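Local coordinates for intergenic-region protein (Escherichia coli CFT073, PDB 2WJ9) that probably inhibits restriction enzymes, as an antirestriction protein known as ArdB, at residues P75-W80 / A138-T143; D82-N87 / L119-N124; N126-S131 / I176-D181. One frame throughout, in Å; residues are numbered along the deposited sequence. Where two conformers were deposited one is given.

In the fold
From the N-terminal side, helix 73-84 enters two contacts in succession. Residues 75-80 pack on helix 132-151 in contact 1, closing a long loop; nested inside it, residues 82-87 meet strand 117-121 in contact 2, so that the end of the same helix is pinned to the two-stranded sheet. The chain then turns into strand 126-130, which opens contact 3 and leads directly into helix 132-151. Contact 3 closes at the C terminus, where helix 173-180 lies on that strand; its loop crosses that of contact 1. Contacts 2 and 3 follow in series and share the hairpin, and M142 of contact 1 packs against N121 and I180.

Contact 1: P75-W80 / A138-T143; sequences PRVFGW and AACLMT. With SO4 (sulfate ion), chain H.
W80 lays its indole over M142 and beside T143 where helices 73-84 and 132-151 cross, the axes of the two segments 8.4 Å apart at 116°. From CB, which lies near the methyl of A139, the side chain runs out with CG anti to its own carbonyl carbon (chi1 -81°). CG and CD2 lie over M142 CB, a CH-pi contact in which that carbon stands 4.1 Å from the centroid of the five-membered ring of W80. On the pyrrole side CD1 comes within 3.2 Å of T143 OG1. NE1 lies near T143 CA, with O1 of a sulfate 4.0 Å from W80 NE1, too far for a hydrogen bond. At the far end CZ3 and CH2 touch M142 CE, 3.9 Å from W80 CZ3. The methionine, bent at chi2 and chi3, brings SD obliquely to 5.5 Å from the centroid of the six-membered ring of W80, a Met-aromatic contact.

T143 OG1 is held by its own helix, bonded to A139 O at 2.8 Å, while T143 N reaches the same oxygen from the opposite face of the carbonyl plane. V77 packs on the other helix with both methyls: CG2 lies against T143 OG1 and CG2, whereas CG1 meets C140 SG and A139 CB. R76 touches T143 CG2 only through CB. Its extended chain leads away, with NE hydrogen-bonded to T72 OG1 and NH1 to O3 of the sulfate, probably from the crystallisation liquor, at 3.1 Å. This is helix-helix packing, with small residues (A139, C140, T143) against V77 and the W80 indole laid across M142.

Contact 2: D82-N87 / L119-N124; sequences DRLCEN and LFNAMN. With SO4 (sulfate ion), chain H.
Contact 2 is a single beta-type bridge, between C85 and L119, through which the end of helix 73-84 is joined to strand 117-121 of the two-stranded sheet. C85 is the first residue to leave helical geometry, and its SG forms a disulfide with C89 just beyond. The bridge is carried by L84 O, which takes F120 N at 2.7 Å along a nearly straight N-H...O line (167°), with the donor in the carbonyl plane. The same oxygen also lies 3.2 Å from L119 CA, a CA-H...O contact. E86 adds a backbone bond to V118, and its carboxylate forms a salt bridge with R127 on the neighbouring strand.

Beside this bond the leucines pack. L84 CB lies against L119 CD2 at 3.9 Å, while L84 CD2 reaches N121 CB; the L84 and N121 side chains lie side by side and point the same way. N121 has CG anti to its backbone N (chi1 -173°), and its amide serves two purposes: OD1 accepts from M123 N at 3.0 Å, the donor well above the carbonyl plane, and ND2 is bonded to I179 O in the C-terminal helix.

A water also links the two segments. Water 1 donates to R83 O and to F120 O, 2.9 Å from the latter, and accepts from A122 N, linking R83 to F120 and A122. R83 sends its guanidinium away from the strand, where NH2 binds a sulfate and the group makes a cation-pi contact with W80. The features combined here are a single beta bridge directly after helix 73-84 and an Asx turn at N121.

Contact 3: N126-S131 / I176-D181; sequences NRAEMS and IMRIID
N126-M130 and I176-I180 run as strand and helix close to antiparallel, the axes of the two segments 7.7 Å apart at 152°, with N126 and I179 facing each other most closely. N126 and R178 carry the polar part of the contact. The asparagine places CG anti to its own carbonyl carbon (chi1 -66°), and its ND2 donates to R178 O at 3.0 Å, the acceptor lying almost in the amide plane. In return the arginine chain, extended from CG to NE, reaches the strand, where NE meets R127 O at 2.9 Å. Between these bonds the two flat groups stack, their planes 21° apart: N126 CG stands 3.6 Å above the guanidinium plane, offset toward its rim, and N126 OD1 faces NH1.

The amide has a second acceptor in water 3, which lies 2.8 Å from N126 ND2 and donates to D181 OD2, drawing the side chain of the last residue into the network. R127, one residue along, starts away from the helix; besides its bridge to E86 it makes a cation-pi contact with F120.

Apolar contacts complete the interface. I179 CD1 lies 3.6 Å from N126 O and also touches A128 CB, while its CG2 meets the methyl end of M130, a chain bent at chi3. L119 and A138 also pack on I179, and T41 of the second subunit touches I180 and D181.

Two bonds running in opposite directions, with the stack, hold the amide and the guanidinium in place. R127 O, by accepting from R178 NE, probably favours the charged form of the guanidinium, which the stack keeps over the N126 amide.

Contact 1: P75-W80 / A138-T143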
ATOM      1  N   PRO B  75      -8.702  17.965  11.124  1.00 28.87           N
ATOM      2  CA  PRO B  75      -7.919  19.207  11.239  1.00 28.53           C
ATOM      3  C   PRO B  75      -6.551  19.207  10.527  1.00 28.27           C
ATOM      4  O   PRO B  75      -6.142  20.243   9.974  1.00 27.44           O
ATOM      5  CB  PRO B  75      -7.718  19.346  12.752  1.00 29.22           C
ATOM      6  CG  PRO B  75      -8.873  18.676  13.337  1.00 29.43           C
ATOM      7  CD  PRO B  75      -9.242  17.550  12.432  1.00 29.05           C
ATOM      8  N   ARG B  76      -5.836  18.090  10.563  1.00 27.97           N
ATOM      9  CA  ARG B  76      -4.522  18.009   9.898  1.00 28.39           C
ATOM     10  C   ARG B  76      -4.632  18.096   8.363  1.00 28.19           C
ATOM     11  O   ARG B  76      -3.790  18.723   7.713  1.00 28.45           O
ATOM     12  CB  ARG B  76      -3.753  16.752  10.323  1.00 28.16           C
ATOM     13  CG  ARG B  76      -3.191  16.835  11.738  1.00 30.36           C
ATOM     14  CD  ARG B  76      -2.492  15.545  12.168  1.00 30.52           C
ATOM     15  NE  ARG B  76      -2.379  15.448  13.616  1.00 32.01           N
ATOM     16  CZ  ARG B  76      -1.534  16.141  14.370  1.00 32.27           C
ATOM     17  NH1 ARG B  76      -0.700  17.033  13.833  1.00 33.56           N
ATOM     18  NH2 ARG B  76      -1.538  15.955  15.684  1.00 33.50           N
ATOM     19  N   VAL B  77      -5.662  17.461   7.796  1.00 28.36           N
ATOM     20  CA  VAL B  77      -5.925  17.548   6.347  1.00 28.14           C
ATOM     21  C   VAL B  77      -6.193  19.004   5.939  1.00 28.47           C
ATOM     22  O   VAL B  77      -5.609  19.510   4.976  1.00 28.83           O
ATOM     23  CB  VAL B  77      -7.115  16.666   5.903  1.00 27.99           C
ATOM     24  CG1 VAL B  77      -7.424  16.892   4.425  1.00 27.87           C
ATOM     25  CG2 VAL B  77      -6.817  15.169   6.154  1.00 26.62           C
ATOM     26  N   PHE B  78      -7.067  19.683   6.678  1.00 28.78           N
ATOM     27  CA  PHE B  78      -7.347  21.103   6.409  1.00 28.94           C
ATOM     28  C   PHE B  78      -6.076  21.954   6.560  1.00 28.86           C
ATOM     29  O   PHE B  78      -5.874  22.911   5.810  1.00 29.23           O
ATOM     30  CB  PHE B  78      -8.471  21.636   7.313  1.00 28.98           C
ATOM     31  CG  PHE B  78      -9.861  21.157   6.930  1.00 30.67           C
ATOM     32  CD1 PHE B  78     -10.307  21.232   5.612  1.00 33.11           C
ATOM     33  CD2 PHE B  78     -10.742  20.683   7.896  1.00 31.87           C
ATOM     34  CE1 PHE B  78     -11.599  20.813   5.265  1.00 33.96           C
ATOM     35  CE2 PHE B  78     -12.033  20.262   7.558  1.00 31.56           C
ATOM     36  CZ  PHE B  78     -12.459  20.318   6.245  1.00 32.49           C
ATOM     37  N   GLY B  79      -5.228  21.596   7.523  1.00 28.64           N
ATOM     38  CA  GLY B  79      -3.936  22.262   7.715  1.00 29.17           C
ATOM     39  C   GLY B  79      -3.051  22.124   6.488  1.00 29.64           C
ATOM     40  O   GLY B  79      -2.503  23.106   6.006  1.00 29.25           O
ATOM     41  N   TRP B  80      -2.913  20.903   5.976  1.00 29.80           N
ATOM     42  CA  TRP B  80      -2.145  20.694   4.738  1.00 30.70           C
ATOM     43  C   TRP B  80      -2.760  21.458   3.552  1.00 31.17           C
ATOM     44  O   TRP B  80      -2.039  22.052   2.754  1.00 30.66           O
ATOM     45  CB  TRP B  80      -1.980  19.203   4.409  1.00 31.11           C
ATOM     46  CG  TRP B  80      -0.870  18.554   5.178  1.00 31.40           C
ATOM     47  CD1 TRP B  80      -0.992  17.687   6.220  1.00 31.81           C
ATOM     48  CD2 TRP B  80       0.540  18.757   4.990  1.00 32.77           C
ATOM     49  NE1 TRP B  80       0.252  17.318   6.682  1.00 32.54           N
ATOM     50  CE2 TRP B  80       1.209  17.963   5.947  1.00 33.45           C
ATOM     51  CE3 TRP B  80       1.298  19.516   4.093  1.00 34.01           C
ATOM     52  CZ2 TRP B  80       2.603  17.906   6.035  1.00 33.71           C
ATOM     53  CZ3 TRP B  80       2.695  19.476   4.193  1.00 34.73           C
ATOM     54  CH2 TRP B  80       3.326  18.670   5.152  1.00 34.17           C
ATOM     55  N   ALA B 138      -4.664  14.832  -2.635  1.00 28.02           N
ATOM     56  CA  ALA B 138      -3.288  15.266  -2.358  1.00 27.91           C
ATOM     57  C   ALA B 138      -3.067  15.643  -0.890  1.00 27.62           C
ATOM     58  O   ALA B 138      -2.092  15.190  -0.271  1.00 28.69           O
ATOM     59  CB  ALA B 138      -2.906  16.428  -3.271  1.00 27.80           C
ATOM     60  N   ALA B 139      -3.963  16.448  -0.324  1.00 26.78           N
ATOM     61  CA  ALA B 139      -3.862  16.823   1.092  1.00 26.77           C
ATOM     62  C   ALA B 139      -3.931  15.604   2.035  1.00 27.21           C
ATOM     63  O   ALA B 139      -3.198  15.530   3.033  1.00 27.46           O
ATOM     64  CB  ALA B 139      -4.925  17.846   1.456  1.00 26.84           C
ATOM     65  N   CYS B 140      -4.821  14.665   1.734  1.00 27.47           N
ATOM     66  CA  CYS B 140      -4.927  13.444   2.536  1.00 27.82           C
ATOM     67  C   CYS B 140      -3.673  12.552   2.449  1.00 28.16           C
ATOM     68  O   CYS B 140      -3.229  11.985   3.457  1.00 27.35           O
ATOM     69  CB  CYS B 140      -6.183  12.652   2.148  1.00 28.09           C
ATOM     70  SG  CYS B 140      -7.769  13.450   2.594  1.00 28.18           S
ATOM     71  N   LEU B 141      -3.113  12.415   1.254  1.00 27.90           N
ATOM     72  CA  LEU B 141      -1.858  11.662   1.099  1.00 28.48           C
ATOM     73  C   LEU B 141      -0.733  12.211   1.976  1.00 28.18           C
ATOM     74  O   LEU B 141      -0.038  11.446   2.646  1.00 28.81           O
ATOM     75  CB  LEU B 141      -1.421  11.608  -0.367  1.00 28.78           C
ATOM     76  CG  LEU B 141      -2.296  10.718  -1.258  1.00 28.99           C
ATOM     77  CD1 LEU B 141      -1.993  10.955  -2.743  1.00 30.63           C
ATOM     78  CD2 LEU B 141      -2.128   9.217  -0.878  1.00 30.69           C
ATOM     79  N   MET B 142      -0.551  13.531   1.958  1.00 27.97           N
ATOM     80  CA  MET B 142       0.481  14.198   2.760  0.50 28.07           C
ATOM     81  C   MET B 142       0.229  13.977   4.250  1.00 27.91           C
ATOM     82  O   MET B 142       1.159  13.709   5.025  1.00 28.03           O
ATOM     83  CB  MET B 142       0.485  15.703   2.464  0.50 27.99           C
ATOM     84  CG  MET B 142       0.820  16.060   1.025  0.50 29.07           C
ATOM     85  SD  MET B 142       2.503  15.607   0.570  0.50 31.01           S
ATOM     86  CE  MET B 142       3.473  16.888   1.365  0.50 30.09           C
ATOM     87  N   THR B 143      -1.037  14.100   4.649  1.00 27.68           N
ATOM     88  CA  THR B 143      -1.442  13.880   6.047  1.00 27.61           C
ATOM     89  C   THR B 143      -1.108  12.451   6.510  1.00 27.86           C
ATOM     90  O   THR B 143      -0.477  12.264   7.552  1.00 27.73           O
ATOM     91  CB  THR B 143      -2.960  14.123   6.235  1.00 27.83           C
ATOM     92  OG1 THR B 143      -3.273  15.462   5.829  1.00 28.07           O
ATOM     93  CG2 THR B 143      -3.372  13.909   7.704  1.00 27.63           C
TER
HETATM   94  S   SO4 H1158       1.083  18.881  11.213  1.00 36.21           S
HETATM   95  O1  SO4 H1158       1.912  18.709  10.017  1.00 39.68           O
HETATM   96  O2  SO4 H1158       0.704  20.285  11.344  1.00 38.57           O
HETATM   97  O3  SO4 H1158      -0.089  18.010  11.007  1.00 34.99           O
HETATM   98  O4  SO4 H1158       1.863  18.502  12.401  1.00 37.69           O

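Contact 2: D82-N87 / L119-N124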
ATOM      1  N   ASP B  82      -4.456  24.223   3.594  1.00 33.09           N
ATOM      2  CA  ASP B  82      -4.075  25.633   3.764  1.00 33.72           C
ATOM      3  C   ASP B  82      -2.623  25.918   3.391  1.00 34.00           C
ATOM      4  O   ASP B  82      -2.328  27.002   2.900  1.00 33.96           O
ATOM      5  CB  ASP B  82      -4.281  26.106   5.205  1.00 33.98           C
ATOM      6  CG  ASP B  82      -5.734  26.363   5.545  1.00 34.82           C
ATOM      7  OD1 ASP B  82      -6.583  26.453   4.633  1.00 36.87           O
ATOM      8  OD2 ASP B  82      -6.018  26.493   6.746  1.00 35.60           O
ATOM      9  N   ARG B  83      -1.721  24.976   3.656  1.00 34.11           N
ATOM     10  CA  ARG B  83      -0.315  25.140   3.258  1.00 34.66           C
ATOM     11  C   ARG B  83      -0.162  25.088   1.741  1.00 34.72           C
ATOM     12  O   ARG B  83       0.612  25.854   1.165  1.00 34.34           O
ATOM     13  CB  ARG B  83       0.574  24.053   3.860  1.00 34.87           C
ATOM     14  CG  ARG B  83       0.954  24.279   5.292  1.00 36.10           C
ATOM     15  CD  ARG B  83       1.790  23.119   5.831  1.00 37.73           C
ATOM     16  NE  ARG B  83       1.648  23.074   7.282  1.00 38.75           N
ATOM     17  CZ  ARG B  83       0.985  22.149   7.969  1.00 39.22           C
ATOM     18  NH1 ARG B  83       0.416  21.107   7.367  1.00 38.54           N
ATOM     19  NH2 ARG B  83       0.912  22.264   9.291  1.00 40.36           N
ATOM     20  N   LEU B  84      -0.893  24.172   1.110  1.00 34.93           N
ATOM     21  CA  LEU B  84      -0.759  23.924  -0.326  1.00 35.22           C
ATOM     22  C   LEU B  84      -1.456  24.976  -1.186  1.00 35.51           C
ATOM     23  O   LEU B  84      -0.978  25.289  -2.275  1.00 35.73           O
ATOM     24  CB  LEU B  84      -1.285  22.532  -0.683  1.00 35.30           C
ATOM     25  CG  LEU B  84      -0.507  21.364  -0.061  1.00 35.74           C
ATOM     26  CD1 LEU B  84      -1.171  20.019  -0.380  1.00 36.26           C
ATOM     27  CD2 LEU B  84       0.966  21.388  -0.499  1.00 35.30           C
ATOM     28  N   CYS B  85      -2.573  25.516  -0.704  1.00 35.61           N
ATOM     29  CA  CYS B  85      -3.395  26.426  -1.505  1.00 35.95           C
ATOM     30  C   CYS B  85      -2.699  27.769  -1.739  1.00 36.28           C
ATOM     31  O   CYS B  85      -2.268  28.419  -0.794  1.00 35.80           O
ATOM     32  CB  CYS B  85      -4.752  26.657  -0.840  1.00 36.06           C
ATOM     33  SG  CYS B  85      -5.927  27.612  -1.848  1.00 36.74           S
ATOM     34  N   GLU B  86      -2.622  28.175  -3.005  1.00 36.92           N
ATOM     35  CA  GLU B  86      -1.935  29.405  -3.407  1.00 37.70           C
ATOM     36  C   GLU B  86      -2.717  30.665  -3.036  1.00 38.18           C
ATOM     37  O   GLU B  86      -2.149  31.618  -2.489  1.00 38.36           O
ATOM     38  CB  GLU B  86      -1.673  29.368  -4.913  1.00 37.73           C
ATOM     39  CG  GLU B  86      -1.016  30.609  -5.497  1.00 38.86           C
ATOM     40  CD  GLU B  86      -0.520  30.373  -6.912  1.00 39.75           C
ATOM     41  OE1 GLU B  86       0.298  29.449  -7.100  1.00 40.29           O
ATOM     42  OE2 GLU B  86      -0.950  31.103  -7.833  1.00 40.76           O
ATOM     43  N   ASN B  87      -4.011  30.678  -3.350  1.00 38.70           N
ATOM     44  CA  ASN B  87      -4.872  31.824  -3.029  1.00 39.16           C
ATOM     45  C   ASN B  87      -6.138  31.363  -2.301  1.00 39.05           C
ATOM     46  O   ASN B  87      -6.076  31.081  -1.110  1.00 39.46           O
ATOM     47  CB  ASN B  87      -5.194  32.648  -4.288  1.00 39.26           C
ATOM     48  CG  ASN B  87      -4.065  33.596  -4.680  1.00 40.33           C
ATOM     49  OD1 ASN B  87      -3.471  34.267  -3.831  1.00 41.89           O
ATOM     50  ND2 ASN B  87      -3.781  33.671  -5.978  1.00 41.04           N
ATOM     51  N   LEU B 119      -2.171  24.854  -6.539  1.00 33.40           N
ATOM     52  CA  LEU B 119      -1.472  24.490  -5.308  1.00 33.52           C
ATOM     53  C   LEU B 119       0.028  24.702  -5.476  1.00 33.67           C
ATOM     54  O   LEU B 119       0.547  24.626  -6.590  1.00 33.38           O
ATOM     55  CB  LEU B 119      -1.742  23.024  -4.949  1.00 33.47           C
ATOM     56  CG  LEU B 119      -3.105  22.692  -4.328  1.00 34.20           C
ATOM     57  CD1 LEU B 119      -4.246  23.000  -5.273  1.00 33.96           C
ATOM     58  CD2 LEU B 119      -3.145  21.227  -3.901  1.00 33.74           C
ATOM     59  N   PHE B 120       0.710  24.973  -4.365  1.00 33.81           N
ATOM     60  CA  PHE B 120       2.169  25.106  -4.343  1.00 33.98           C
ATOM     61  C   PHE B 120       2.743  24.468  -3.081  1.00 33.77           C
ATOM     62  O   PHE B 120       2.341  24.810  -1.969  1.00 33.60           O
ATOM     63  CB  PHE B 120       2.592  26.574  -4.411  1.00 34.12           C
ATOM     64  CG  PHE B 120       4.078  26.788  -4.238  1.00 34.73           C
ATOM     65  CD1 PHE B 120       4.967  26.431  -5.245  1.00 36.02           C
ATOM     66  CD2 PHE B 120       4.588  27.320  -3.060  1.00 35.54           C
ATOM     67  CE1 PHE B 120       6.343  26.621  -5.090  1.00 36.56           C
ATOM     68  CE2 PHE B 120       5.961  27.509  -2.895  1.00 35.71           C
ATOM     69  CZ  PHE B 120       6.837  27.155  -3.913  1.00 36.13           C
ATOM     70  N   ASN B 121       3.683  23.545  -3.268  1.00 33.59           N
ATOM     71  CA  ASN B 121       4.379  22.891  -2.164  1.00 33.59           C
ATOM     72  C   ASN B 121       5.802  23.447  -2.032  1.00 33.83           C
ATOM     73  O   ASN B 121       6.650  23.215  -2.890  1.00 33.43           O
ATOM     74  CB  ASN B 121       4.417  21.380  -2.394  1.00 33.51           C
ATOM     75  CG  ASN B 121       4.969  20.604  -1.197  1.00 33.42           C
ATOM     76  OD1 ASN B 121       5.460  21.183  -0.229  1.00 32.41           O
ATOM     77  ND2 ASN B 121       4.888  19.284  -1.270  1.00 33.81           N
ATOM     78  N   ALA B 122       6.051  24.166  -0.941  1.00 34.11           N
ATOM     79  CA  ALA B 122       7.378  24.724  -0.662  1.00 34.60           C
ATOM     80  C   ALA B 122       8.470  23.677  -0.388  1.00 34.82           C
ATOM     81  O   ALA B 122       9.654  23.960  -0.598  1.00 35.02           O
ATOM     82  CB  ALA B 122       7.300  25.727   0.499  1.00 34.61           C
ATOM     83  N   MET B 123       8.092  22.488   0.076  0.50 34.96           N
ATOM     84  CA  MET B 123       9.082  21.442   0.353  0.50 35.08           C
ATOM     85  C   MET B 123       9.755  20.931  -0.925  0.50 34.97           C
ATOM     86  O   MET B 123      10.940  20.592  -0.901  0.50 34.96           O
ATOM     87  CB  MET B 123       8.466  20.282   1.142  0.50 35.23           C
ATOM     88  CG  MET B 123       8.134  20.637   2.588  0.50 35.79           C
ATOM     89  SD  MET B 123       7.385  19.295   3.533  0.50 37.13           S
ATOM     90  CE  MET B 123       8.719  18.104   3.610  0.50 36.48           C
ATOM     91  N   ASN B 124       9.013  20.893  -2.033  1.00 34.73           N
ATOM     92  CA  ASN B 124       9.600  20.491  -3.339  1.00 34.47           C
ATOM     93  C   ASN B 124       9.648  21.577  -4.433  1.00 34.07           C
ATOM     94  O   ASN B 124      10.218  21.346  -5.498  1.00 34.10           O
ATOM     95  CB  ASN B 124       8.941  19.207  -3.878  1.00 34.32           C
ATOM     96  CG  ASN B 124       7.452  19.367  -4.175  1.00 33.98           C
ATOM     97  OD1 ASN B 124       6.965  20.458  -4.449  1.00 34.31           O
ATOM     98  ND2 ASN B 124       6.729  18.252  -4.141  1.00 34.61           N
TER
HETATM   99  S   SO4 H1158       1.083  18.881  11.213  1.00 36.21           S
HETATM  100  O1  SO4 H1158       1.912  18.709  10.017  1.00 39.68           O
HETATM  101  O2  SO4 H1158       0.704  20.285  11.344  1.00 38.57           O
HETATM  102  O3  SO4 H1158      -0.089  18.010  11.007  1.00 34.99           O
HETATM  103  O4  SO4 H1158       1.863  18.502  12.401  1.00 37.69           O
HETATM  104  O   HOH W   1       3.545  24.953   0.707  1.00 32.01           O
HETATM  105  O   HOH W   2       1.235  27.488  -1.072  1.00 44.87           O

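Contact 3: N126-S131 / I176-D181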
ATOM      1  N   ASN B 126       7.235  22.879  -6.307  1.00 32.78           N
ATOM      2  CA  ASN B 126       6.348  22.625  -7.453  1.00 32.70           C
ATOM      3  C   ASN B 126       4.986  23.313  -7.347  1.00 32.44           C
ATOM      4  O   ASN B 126       4.379  23.335  -6.280  1.00 32.13           O
ATOM      5  CB  ASN B 126       6.112  21.121  -7.615  1.00 32.57           C
ATOM      6  CG  ASN B 126       7.371  20.359  -7.990  1.00 32.67           C
ATOM      7  OD1 ASN B 126       8.325  20.929  -8.526  1.00 31.96           O
ATOM      8  ND2 ASN B 126       7.378  19.059  -7.714  1.00 32.25           N
ATOM      9  N   ARG B 127       4.530  23.881  -8.464  1.00 32.36           N
ATOM     10  CA  ARG B 127       3.150  24.354  -8.610  1.00 32.52           C
ATOM     11  C   ARG B 127       2.375  23.329  -9.439  1.00 32.02           C
ATOM     12  O   ARG B 127       2.944  22.669 -10.305  1.00 31.94           O
ATOM     13  CB  ARG B 127       3.080  25.727  -9.290  1.00 32.65           C
ATOM     14  CG  ARG B 127       3.606  26.889  -8.454  1.00 34.03           C
ATOM     15  CD  ARG B 127       3.127  28.245  -8.986  1.00 35.14           C
ATOM     16  NE  ARG B 127       3.931  29.369  -8.498  1.00 36.76           N
ATOM     17  CZ  ARG B 127       3.880  29.882  -7.265  1.00 37.60           C
ATOM     18  NH1 ARG B 127       3.070  29.376  -6.339  1.00 38.84           N
ATOM     19  NH2 ARG B 127       4.657  30.912  -6.949  1.00 38.39           N
ATOM     20  N   ALA B 128       1.079  23.200  -9.169  1.00 31.53           N
ATOM     21  CA  ALA B 128       0.220  22.304  -9.937  1.00 31.33           C
ATOM     22  C   ALA B 128      -1.228  22.775  -9.907  1.00 31.07           C
ATOM     23  O   ALA B 128      -1.723  23.216  -8.871  1.00 30.98           O
ATOM     24  CB  ALA B 128       0.323  20.879  -9.410  1.00 31.28           C
ATOM     25  N   GLU B 129      -1.887  22.671 -11.059  1.00 31.04           N
ATOM     26  CA  GLU B 129      -3.289  23.037 -11.219  1.00 31.00           C
ATOM     27  C   GLU B 129      -4.132  21.758 -11.267  1.00 30.47           C
ATOM     28  O   GLU B 129      -3.797  20.827 -11.991  1.00 30.02           O
ATOM     29  CB  GLU B 129      -3.465  23.852 -12.497  1.00 31.74           C
ATOM     30  CG  GLU B 129      -4.797  24.567 -12.619  1.00 32.84           C
ATOM     31  CD  GLU B 129      -4.830  25.569 -13.760  1.00 34.80           C
ATOM     32  OE1 GLU B 129      -3.785  25.787 -14.423  1.00 34.91           O
ATOM     33  OE2 GLU B 129      -5.914  26.141 -14.004  1.00 36.92           O
ATOM     34  N   MET B 130      -5.212  21.714 -10.494  1.00 29.89           N
ATOM     35  CA  MET B 130      -6.035  20.505 -10.410  1.00 29.53           C
ATOM     36  C   MET B 130      -7.446  20.776  -9.871  1.00 29.05           C
ATOM     37  O   MET B 130      -7.719  21.834  -9.308  1.00 29.33           O
ATOM     38  CB  MET B 130      -5.329  19.434  -9.553  1.00 29.36           C
ATOM     39  CG  MET B 130      -5.240  19.742  -8.045  1.00 30.05           C
ATOM     40  SD  MET B 130      -4.125  18.626  -7.147  1.00 33.21           S
ATOM     41  CE  MET B 130      -2.571  19.417  -7.570  1.00 32.34           C
ATOM     42  N   SER B 131      -8.331  19.796 -10.039  1.00 28.68           N
ATOM     43  CA  SER B 131      -9.702  19.888  -9.522  1.00 28.30           C
ATOM     44  C   SER B 131      -9.718  19.943  -7.993  1.00 28.17           C
ATOM     45  O   SER B 131      -8.770  19.487  -7.341  1.00 27.92           O
ATOM     46  CB  SER B 131     -10.546  18.699  -9.994  1.00 28.26           C
ATOM     47  OG  SER B 131     -10.067  17.476  -9.455  1.00 27.79           O
ATOM     48  N   ILE B 176      -1.316  15.238  -8.995  1.00 28.14           N
ATOM     49  CA  ILE B 176      -1.296  14.804  -7.591  1.00 28.72           C
ATOM     50  C   ILE B 176       0.120  14.386  -7.179  1.00 29.16           C
ATOM     51  O   ILE B 176       0.613  14.802  -6.135  1.00 29.35           O
ATOM     52  CB  ILE B 176      -2.274  13.631  -7.338  1.00 28.47           C
ATOM     53  CG1 ILE B 176      -3.722  14.076  -7.554  1.00 27.35           C
ATOM     54  CG2 ILE B 176      -2.088  13.041  -5.912  1.00 28.70           C
ATOM     55  CD1 ILE B 176      -4.724  12.920  -7.697  1.00 28.33           C
ATOM     56  N   MET B 177       0.772  13.580  -8.015  1.00 30.05           N
ATOM     57  CA  MET B 177       2.109  13.071  -7.706  1.00 30.83           C
ATOM     58  C   MET B 177       3.150  14.183  -7.757  1.00 30.91           C
ATOM     59  O   MET B 177       4.145  14.133  -7.043  1.00 31.30           O
ATOM     60  CB  MET B 177       2.501  11.946  -8.663  1.00 31.35           C
ATOM     61  CG  MET B 177       1.720  10.668  -8.426  1.00 32.87           C
ATOM     62  SD  MET B 177       2.134   9.923  -6.832  1.00 39.32           S
ATOM     63  CE  MET B 177       0.598   9.133  -6.434  1.00 35.80           C
ATOM     64  N   ARG B 178       2.910  15.187  -8.596  1.00 31.46           N
ATOM     65  CA  ARG B 178       3.816  16.339  -8.703  1.00 31.83           C
ATOM     66  C   ARG B 178       3.820  17.153  -7.411  1.00 31.95           C
ATOM     67  O   ARG B 178       4.877  17.550  -6.917  1.00 31.23           O
ATOM     68  CB  ARG B 178       3.422  17.224  -9.893  1.00 32.19           C
ATOM     69  CG  ARG B 178       4.061  18.605  -9.926  1.00 33.40           C
ATOM     70  CD  ARG B 178       3.902  19.233 -11.314  1.00 35.00           C
ATOM     71  NE  ARG B 178       4.510  20.554 -11.414  1.00 36.83           N
ATOM     72  CZ  ARG B 178       5.816  20.789 -11.510  1.00 38.54           C
ATOM     73  NH1 ARG B 178       6.692  19.787 -11.508  1.00 39.86           N
ATOM     74  NH2 ARG B 178       6.251  22.041 -11.604  1.00 39.10           N
ATOM     75  N   ILE B 179       2.632  17.398  -6.870  1.00 31.81           N
ATOM     76  CA  ILE B 179       2.504  18.250  -5.693  1.00 32.28           C
ATOM     77  C   ILE B 179       3.033  17.571  -4.426  1.00 32.74           C
ATOM     78  O   ILE B 179       3.589  18.240  -3.557  1.00 32.95           O
ATOM     79  CB  ILE B 179       1.046  18.776  -5.512  1.00 32.29           C
ATOM     80  CG1 ILE B 179       1.030  20.076  -4.697  1.00 32.22           C
ATOM     81  CG2 ILE B 179       0.163  17.728  -4.875  1.00 32.52           C
ATOM     82  CD1 ILE B 179       1.606  21.278  -5.438  1.00 31.40           C
ATOM     83  N   ILE B 180       2.889  16.251  -4.328  1.00 32.98           N
ATOM     84  CA  ILE B 180       3.329  15.529  -3.126  1.00 33.65           C
ATOM     85  C   ILE B 180       4.760  14.997  -3.219  1.00 34.13           C
ATOM     86  O   ILE B 180       5.256  14.411  -2.256  1.00 34.37           O
ATOM     87  CB  ILE B 180       2.379  14.348  -2.767  1.00 33.64           C
ATOM     88  CG1 ILE B 180       2.446  13.225  -3.806  1.00 33.91           C
ATOM     89  CG2 ILE B 180       0.950  14.843  -2.618  1.00 33.73           C
ATOM     90  CD1 ILE B 180       1.826  11.922  -3.322  1.00 34.14           C
ATOM     91  N   ASP B 181       5.406  15.196  -4.369  1.00 34.50           N
ATOM     92  CA  ASP B 181       6.693  14.560  -4.664  1.00 35.11           C
ATOM     93  C   ASP B 181       7.724  14.813  -3.574  1.00 35.36           C
ATOM     94  O   ASP B 181       7.801  15.913  -3.023  1.00 35.60           O
ATOM     95  CB  ASP B 181       7.251  15.050  -5.999  1.00 35.05           C
ATOM     96  CG  ASP B 181       8.470  14.266  -6.442  1.00 36.00           C
ATOM     97  OD1 ASP B 181       8.352  13.034  -6.615  1.00 35.82           O
ATOM     98  OD2 ASP B 181       9.544  14.883  -6.613  1.00 36.30           O
ATOM     99  OXT ASP B 181       8.498  13.913  -3.239  1.00 36.00           O
TER
HETATM  100  O   HOH W   3       9.655  17.388  -7.551  1.00 52.81           O